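PDB 2YOC: pullulanase from Klebsiella oxytoca, which catalyses the endohydrolysis of alpha-1,6-glucosidic linkages in pullulan and related branched glucans. Local coordinates for residues I123-R128 with G144-Y149; S867-S872 with Q932-Y937; S892-N897 with P925-L930. One frame throughout, in Å; residues are numbered along the deposited sequence.

Interaction 1: residues I123-R128 with G144-Y149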
# COMPACT_ATOMS: atom_id res chain seq x y z
N ILE B 123 -32.84 -22.55 28.57
CA ILE B 123 -32.52 -23.80 27.87
C ILE B 123 -32.23 -23.43 26.41
O ILE B 123 -33.09 -22.84 25.74
CB ILE B 123 -33.59 -24.90 28.06
CG1 ILE B 123 -33.45 -25.54 29.44
CG2 ILE B 123 -33.51 -25.99 26.99
CD1 ILE B 123 -34.62 -25.38 30.28
N ASP B 124 -30.98 -23.72 25.96
CA ASP B 124 -30.42 -23.45 24.63
C ASP B 124 -31.36 -23.82 23.46
O ASP B 124 -31.66 -22.97 22.61
CB ASP B 124 -29.02 -24.11 24.46
CG ASP B 124 -28.87 -25.53 25.00
OD1 ASP B 124 -28.60 -25.69 26.21
OD2 ASP B 124 -28.99 -26.49 24.19
N SER B 125 -31.85 -25.07 23.46
CA SER B 125 -32.77 -25.62 22.47
C SER B 125 -34.23 -25.27 22.79
O SER B 125 -34.61 -25.12 23.96
CB SER B 125 -32.60 -27.14 22.36
OG SER B 125 -32.93 -27.83 23.57
N ASP B 126 -35.06 -25.15 21.72
CA ASP B 126 -36.50 -24.92 21.84
C ASP B 126 -37.10 -26.27 22.25
O ASP B 126 -36.95 -27.26 21.52
CB ASP B 126 -37.10 -24.45 20.51
CG ASP B 126 -36.50 -23.20 19.89
OD1 ASP B 126 -35.67 -22.55 20.55
OD2 ASP B 126 -36.86 -22.89 18.73
N LEU B 127 -37.70 -26.33 23.44
CA LEU B 127 -38.29 -27.56 23.94
C LEU B 127 -39.58 -27.89 23.20
O LEU B 127 -40.32 -26.99 22.80
CB LEU B 127 -38.57 -27.49 25.45
CG LEU B 127 -37.40 -27.15 26.37
CD1 LEU B 127 -37.90 -26.65 27.72
CD2 LEU B 127 -36.46 -28.34 26.54
N ARG B 128 -39.83 -29.19 23.01
CA ARG B 128 -41.04 -29.71 22.40
C ARG B 128 -41.49 -30.86 23.29
O ARG B 128 -40.87 -31.92 23.29
CB ARG B 128 -40.80 -30.13 20.94
CG ARG B 128 -40.91 -28.97 19.94
CD ARG B 128 -40.80 -29.44 18.50
NE ARG B 128 -41.06 -28.36 17.53
CZ ARG B 128 -40.85 -28.45 16.22
NH1 ARG B 128 -40.35 -29.57 15.70
NH2 ARG B 128 -41.12 -27.43 15.42
N GLY B 144 -30.02 -24.86 30.81
CA GLY B 144 -28.99 -25.23 29.84
C GLY B 144 -28.85 -26.72 29.57
O GLY B 144 -27.88 -27.14 28.93
N ASN B 145 -29.83 -27.52 30.03
CA ASN B 145 -29.86 -28.98 29.96
C ASN B 145 -30.44 -29.56 28.68
O ASN B 145 -30.07 -30.68 28.33
CB ASN B 145 -30.56 -29.56 31.19
CG ASN B 145 -30.24 -31.00 31.50
OD1 ASN B 145 -30.97 -31.91 31.13
ND2 ASN B 145 -29.16 -31.24 32.24
N SER B 146 -31.38 -28.83 27.99
CA SER B 146 -32.07 -29.26 26.75
C SER B 146 -32.98 -30.47 26.92
O SER B 146 -33.90 -30.66 26.11
CB SER B 146 -31.09 -29.50 25.60
OG SER B 146 -30.57 -28.29 25.07
N ALA B 147 -32.71 -31.31 27.94
CA ALA B 147 -33.44 -32.54 28.22
C ALA B 147 -34.67 -32.31 29.08
O ALA B 147 -34.72 -31.38 29.89
CB ALA B 147 -32.53 -33.56 28.89
N VAL B 148 -35.66 -33.18 28.88
CA VAL B 148 -36.94 -33.17 29.57
C VAL B 148 -36.98 -34.43 30.45
O VAL B 148 -36.67 -35.53 29.97
CB VAL B 148 -38.10 -33.12 28.54
CG1 VAL B 148 -39.45 -33.22 29.21
CG2 VAL B 148 -38.03 -31.85 27.69
N TYR B 149 -37.35 -34.27 31.74
CA TYR B 149 -37.44 -35.38 32.71
C TYR B 149 -38.89 -35.60 33.12
O TYR B 149 -39.67 -34.65 33.15
CB TYR B 149 -36.57 -35.09 33.95
CG TYR B 149 -35.11 -34.84 33.61
CD1 TYR B 149 -34.68 -33.58 33.21
CD2 TYR B 149 -34.17 -35.85 33.69
CE1 TYR B 149 -33.35 -33.34 32.88
CE2 TYR B 149 -32.84 -35.63 33.38
CZ TYR B 149 -32.43 -34.37 32.97
OH TYR B 149 -31.12 -34.15 32.62
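Ser125 turns its OG between its own backbone N and carbonyl carbon (chi1 63°), while Ser146 holds its OG anti to the carbonyl carbon (chi1 -74°). With the two groups so placed, Ser125 OG and Ser146 OG form a hydrogen bond 2.8 Å long. Either oxygen could be the donor. The contact lies in the pullulanase-associated domain, whose sequence belongs to the transthyretin clan. It joins the turn between antiparallel strands 110-117 and 127-130 to the loop that leads from strand 138-141 to helix 152-159. Asp124 also reaches Ser146: its OD2 stands 2.6 Å from Ser146 OG.

Behind this polar group the contact is apolar. Ile123 points its CG2 at the backbone of Ser146, 3.6 Å from the Ser146 CA. Leu127 crosses Val148 at a slant, and its CD2 lies 4.0 Å from Val148 CG2. The same methyl also touches Ser146 O. Ile123, Leu127 and Val148 all pack on Val141 of strand 138-141, and Ile123 and Leu127 meet Val115 of strand 110-117 as well. On the loop itself, Tyr149 OH donates to Asn145 OD1 at 2.7 Å, tilted 26° from the amide carbonyl plane.

Interaction 2: residues S867-S872 with Q932-Y937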
# COMPACT_ATOMS: atom_id res chain seq x y z
N SER B 867 -17.99 -29.32 -19.77
CA SER B 867 -17.71 -27.91 -20.11
C SER B 867 -17.50 -27.69 -21.60
O SER B 867 -17.89 -26.63 -22.11
CB SER B 867 -16.56 -27.36 -19.30
OG SER B 867 -16.85 -27.48 -17.92
N GLU B 868 -16.99 -28.74 -22.28
CA GLU B 868 -16.77 -28.81 -23.73
C GLU B 868 -18.11 -28.90 -24.49
O GLU B 868 -18.12 -28.80 -25.72
CB GLU B 868 -15.87 -30.03 -24.06
CG GLU B 868 -16.54 -31.41 -24.05
CD GLU B 868 -16.88 -32.05 -22.71
OE1 GLU B 868 -16.59 -31.42 -21.67
OE2 GLU B 868 -17.38 -33.20 -22.71
N LEU B 869 -19.22 -29.18 -23.76
CA LEU B 869 -20.58 -29.32 -24.27
C LEU B 869 -21.49 -28.32 -23.57
O LEU B 869 -22.66 -28.62 -23.30
CB LEU B 869 -21.10 -30.76 -24.10
CG LEU B 869 -20.22 -31.91 -24.66
CD1 LEU B 869 -20.79 -33.27 -24.32
CD2 LEU B 869 -19.98 -31.77 -26.16
N LEU B 870 -20.95 -27.14 -23.24
CA LEU B 870 -21.66 -26.02 -22.60
C LEU B 870 -22.57 -26.45 -21.45
O LEU B 870 -23.61 -25.83 -21.21
CB LEU B 870 -22.47 -25.25 -23.68
CG LEU B 870 -21.68 -24.82 -24.92
CD1 LEU B 870 -22.60 -24.50 -26.05
CD2 LEU B 870 -20.80 -23.63 -24.62
N ARG B 871 -22.17 -27.53 -20.73
CA ARG B 871 -22.95 -28.13 -19.65
C ARG B 871 -23.67 -27.15 -18.78
O ARG B 871 -23.08 -26.15 -18.34
CB ARG B 871 -22.13 -29.11 -18.79
CG ARG B 871 -22.97 -30.00 -17.87
CD ARG B 871 -22.11 -30.79 -16.93
NE ARG B 871 -22.88 -31.68 -16.06
CZ ARG B 871 -22.34 -32.62 -15.30
NH1 ARG B 871 -21.03 -32.82 -15.30
NH2 ARG B 871 -23.11 -33.41 -14.57
N SER B 872 -24.95 -27.45 -18.57
CA SER B 872 -25.88 -26.75 -17.73
C SER B 872 -26.55 -27.72 -16.74
O SER B 872 -26.66 -28.92 -16.99
CB SER B 872 -26.93 -26.04 -18.58
OG SER B 872 -27.91 -25.41 -17.77
N GLN B 932 -19.43 -26.61 -31.97
CA GLN B 932 -18.59 -25.40 -32.01
C GLN B 932 -17.71 -25.36 -30.72
O GLN B 932 -16.48 -25.21 -30.82
CB GLN B 932 -19.51 -24.15 -32.10
CG GLN B 932 -18.83 -22.81 -32.34
CD GLN B 932 -19.83 -21.67 -32.45
OE1 GLN B 932 -19.85 -20.73 -31.64
NE2 GLN B 932 -20.68 -21.71 -33.48
N MSE B 933 -18.34 -25.54 -29.53
CA MSE B 933 -17.62 -25.57 -28.25
C MSE B 933 -16.62 -26.73 -28.17
O MSE B 933 -15.51 -26.51 -27.70
CB MSE B 933 -18.60 -25.56 -27.06
CG MSE B 933 -17.92 -25.36 -25.71
SE MSE B 933 -16.97 -23.67 -25.58
CE MSE B 933 -15.22 -24.37 -25.07
N THR B 934 -17.00 -27.95 -28.61
CA THR B 934 -16.08 -29.11 -28.58
C THR B 934 -14.84 -28.78 -29.40
O THR B 934 -13.72 -28.97 -28.92
CB THR B 934 -16.76 -30.41 -29.03
OG1 THR B 934 -18.06 -30.51 -28.45
CG2 THR B 934 -15.99 -31.63 -28.65
N ALA B 935 -15.03 -28.21 -30.61
CA ALA B 935 -13.97 -27.78 -31.52
C ALA B 935 -13.03 -26.77 -30.85
O ALA B 935 -11.81 -26.92 -30.95
CB ALA B 935 -14.57 -27.17 -32.77
N PHE B 936 -13.60 -25.79 -30.13
CA PHE B 936 -12.84 -24.80 -29.38
C PHE B 936 -12.06 -25.45 -28.25
O PHE B 936 -10.91 -25.07 -28.00
CB PHE B 936 -13.76 -23.72 -28.78
CG PHE B 936 -14.35 -22.69 -29.72
CD1 PHE B 936 -13.77 -22.44 -30.96
CD2 PHE B 936 -15.43 -21.92 -29.32
CE1 PHE B 936 -14.29 -21.43 -31.80
CE2 PHE B 936 -15.96 -20.93 -30.17
CZ PHE B 936 -15.38 -20.70 -31.40
N TYR B 937 -12.67 -26.41 -27.55
CA TYR B 937 -12.06 -27.06 -26.41
C TYR B 937 -10.85 -27.87 -26.86
O TYR B 937 -9.75 -27.79 -26.26
CB TYR B 937 -13.08 -27.95 -25.74
CG TYR B 937 -12.76 -28.37 -24.32
CD1 TYR B 937 -12.07 -29.55 -24.05
CD2 TYR B 937 -13.26 -27.65 -23.23
CE1 TYR B 937 -11.84 -29.99 -22.75
CE2 TYR B 937 -13.05 -28.08 -21.92
CZ TYR B 937 -12.36 -29.26 -21.68
OH TYR B 937 -12.18 -29.70 -20.39
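Met933, modelled as selenomethionine, starts from the helix with its CB 3.5 Å from Glu868 O. Its CG is anti to the backbone N (chi1 -171°), a turn that carries CG in among the atoms of segment 867-872. Met933 CG lies 3.4 Å from Glu868 O. The CD2 methyl of Leu870 is close to it as well, and it also approaches Ser867 O. The chain then bends at chi2, and Met933 SE lies 3.9 Å from Leu870 CD2, a little farther than CG does. One methyl of Leu870 thus lies against CB, CG and SE in turn. A second bend, at chi3, places CE at the tip. Leu851 of helix 840-855 also touches the Met933 side chain.

Segment 867-872 follows strand 860-864, the eighth strand of the (beta/alpha)8 barrel. Helix 927-945 comes later in the chain and packs beside helices 840-855 and 446-457, as expected for the last helix of such a barrel. The contact thus joins the loop after the eighth strand to that helix.

One turn further along the helix, Tyr937 receives Glu868 CB over one face of its ring. This is a CH-pi contact, with Glu868 CB 3.7 Å from the centroid of the Tyr937 ring and 18° off the ring normal. The polar ends go to other partners: Tyr937 OH bonds to Asp863 OD2, and Glu868 OE2 to His450 NE2. Thr934, next to Met933 in sequence, meets the loop with its OG1. This OG1 bonds back to Leu930 O, and Leu869 CD2 rests 3.2 Å from that same Thr934 OG1.

Interaction 3: residues S892-N897 with P925-L930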
# COMPACT_ATOMS: atom_id res chain seq x y z
N SER B 892 -25.24 -37.29 -27.12
CA SER B 892 -25.81 -37.34 -28.48
C SER B 892 -25.90 -35.91 -29.06
O SER B 892 -26.39 -35.72 -30.18
CB SER B 892 -27.18 -38.01 -28.46
OG SER B 892 -28.24 -37.08 -28.29
N LEU B 893 -25.41 -34.91 -28.29
CA LEU B 893 -25.32 -33.47 -28.58
C LEU B 893 -26.56 -32.82 -29.17
O LEU B 893 -26.53 -32.31 -30.29
CB LEU B 893 -24.06 -33.10 -29.41
CG LEU B 893 -22.73 -33.83 -29.21
CD1 LEU B 893 -21.62 -33.07 -29.94
CD2 LEU B 893 -22.39 -33.98 -27.72
N GLN B 894 -27.65 -32.81 -28.42
CA GLN B 894 -28.88 -32.16 -28.88
C GLN B 894 -29.06 -30.88 -28.11
O GLN B 894 -29.60 -29.91 -28.65
CB GLN B 894 -30.10 -33.09 -28.73
CG GLN B 894 -30.06 -34.33 -29.62
CD GLN B 894 -29.86 -34.00 -31.08
OE1 GLN B 894 -28.85 -34.37 -31.69
NE2 GLN B 894 -30.80 -33.24 -31.66
N ASP B 895 -28.59 -30.87 -26.84
CA ASP B 895 -28.68 -29.76 -25.89
C ASP B 895 -27.74 -29.91 -24.67
O ASP B 895 -27.32 -31.02 -24.32
CB ASP B 895 -30.13 -29.57 -25.40
CG ASP B 895 -30.60 -30.66 -24.46
OD1 ASP B 895 -30.65 -31.84 -24.90
OD2 ASP B 895 -30.92 -30.35 -23.29
N ASN B 896 -27.49 -28.79 -23.99
CA ASN B 896 -26.64 -28.65 -22.82
C ASN B 896 -27.43 -28.82 -21.51
O ASN B 896 -26.88 -28.53 -20.44
CB ASN B 896 -25.96 -27.28 -22.86
CG ASN B 896 -26.87 -26.10 -22.61
OD1 ASN B 896 -28.10 -26.14 -22.86
ND2 ASN B 896 -26.29 -25.00 -22.15
N ASN B 897 -28.71 -29.28 -21.59
CA ASN B 897 -29.57 -29.50 -20.42
C ASN B 897 -29.97 -28.18 -19.72
O ASN B 897 -30.30 -28.15 -18.53
CB ASN B 897 -28.95 -30.54 -19.46
CG ASN B 897 -29.91 -31.19 -18.51
OD1 ASN B 897 -30.93 -31.77 -18.91
ND2 ASN B 897 -29.57 -31.17 -17.23
N PRO B 925 -28.47 -23.85 -26.42
CA PRO B 925 -27.59 -24.47 -27.42
C PRO B 925 -28.14 -25.76 -28.03
O PRO B 925 -28.90 -26.49 -27.37
CB PRO B 925 -26.32 -24.78 -26.62
CG PRO B 925 -26.35 -23.86 -25.48
CD PRO B 925 -27.78 -23.71 -25.13
N GLY B 926 -27.76 -26.01 -29.28
CA GLY B 926 -28.14 -27.19 -30.05
C GLY B 926 -26.92 -27.88 -30.63
O GLY B 926 -25.79 -27.46 -30.39
N GLU B 927 -27.14 -28.96 -31.41
CA GLU B 927 -26.05 -29.74 -32.01
C GLU B 927 -24.90 -28.88 -32.53
O GLU B 927 -23.74 -29.23 -32.33
CB GLU B 927 -26.58 -30.67 -33.10
CG GLU B 927 -25.63 -31.78 -33.51
CD GLU B 927 -26.19 -32.74 -34.55
OE1 GLU B 927 -27.41 -33.03 -34.50
OE2 GLU B 927 -25.40 -33.22 -35.40
N ALA B 928 -25.24 -27.73 -33.19
CA ALA B 928 -24.29 -26.79 -33.79
C ALA B 928 -23.38 -26.09 -32.77
O ALA B 928 -22.17 -26.01 -32.98
CB ALA B 928 -25.03 -25.77 -34.61
N GLU B 929 -23.97 -25.60 -31.69
CA GLU B 929 -23.27 -24.87 -30.64
C GLU B 929 -22.35 -25.80 -29.85
O GLU B 929 -21.18 -25.47 -29.61
CB GLU B 929 -24.25 -24.11 -29.73
CG GLU B 929 -25.04 -22.99 -30.43
CD GLU B 929 -26.11 -23.37 -31.45
OE1 GLU B 929 -27.15 -23.94 -31.04
OE2 GLU B 929 -25.92 -23.08 -32.65
N LEU B 930 -22.87 -27.00 -29.49
CA LEU B 930 -22.10 -28.01 -28.75
C LEU B 930 -20.89 -28.44 -29.59
O LEU B 930 -19.78 -28.47 -29.07
CB LEU B 930 -22.98 -29.21 -28.32
CG LEU B 930 -24.30 -28.84 -27.65
CD1 LEU B 930 -25.13 -30.04 -27.39
CD2 LEU B 930 -24.10 -28.08 -26.34
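Leu893 and Leu930 both start toward each other's segment. Leu893 meets it with CB, which lies 3.8 Å from Leu930 CD1. The Leu930 branches then divide: CD1 rests against the backbone from Leu893 to Asp895, while CD2 goes to Asn896 CB at 4.0 Å.

Asn896 and Pro925 cross at a slant. The amide of Asn896 lies against the CG and CD side of the proline ring, with Asn896 OD1 3.3 Å from Pro925 CD. That amide is also held by partners around it: Asn896 ND2 donates to Leu870 O, and Asn896 OD1 accepts from Tyr898 N. At the exposed edge Gln894 and Glu927 run side by side and point the same way, their amide and carboxylate planes 68° apart.

These residues frame the start of helix 927-945. Gly926 is its N-cap. Gly926 N donates to Glu929 OE1 at 2.8 Å, on the anti side of the carboxylate, so the third helix residue accepts from the N-cap backbone. On the facing loop, Asp895 OD2 accepts from Asn897 N at 3.0 Å in an Asx turn, and the same oxygen forms a salt bridge with Arg888.

Between the backbones run CA-H...O contacts. Gly926 CA lies 3.4 Å from Gln894 O, with an angle of 158° at the hydrogen. Glu927 CA approaches Leu893 O, and Asp895 CA approaches Pro925 O. Among the contacts that can be assigned, apolar packing and weak C-H donors join loop and helix start, while each side's turn or cap is fixed by bonds of its own. The acidic Glu929 at the helix start probably interacts favourably with the helix dipole.

Interaction 1 stands apart. Its centre is 54 Å from that of interaction 2 and 55 Å from that of interaction 3, and it closes in the chain before either opens. It belongs to the pullulanase-associated domain, on the opposite side of the chain's centre from interaction 2. Interactions 2 and 3 are neighbours, with centres 9 Å apart. Both use helix 927-945: segment 925-930 spans its start and segment 932-937 its next turns. Interaction 3 is nested inside the loop closed by interaction 2. The two also touch directly, through a probable hydrogen bond from Ser872 N to Asn896 O. Together they place two parts of the connection after barrel strand 860-864 against one helix.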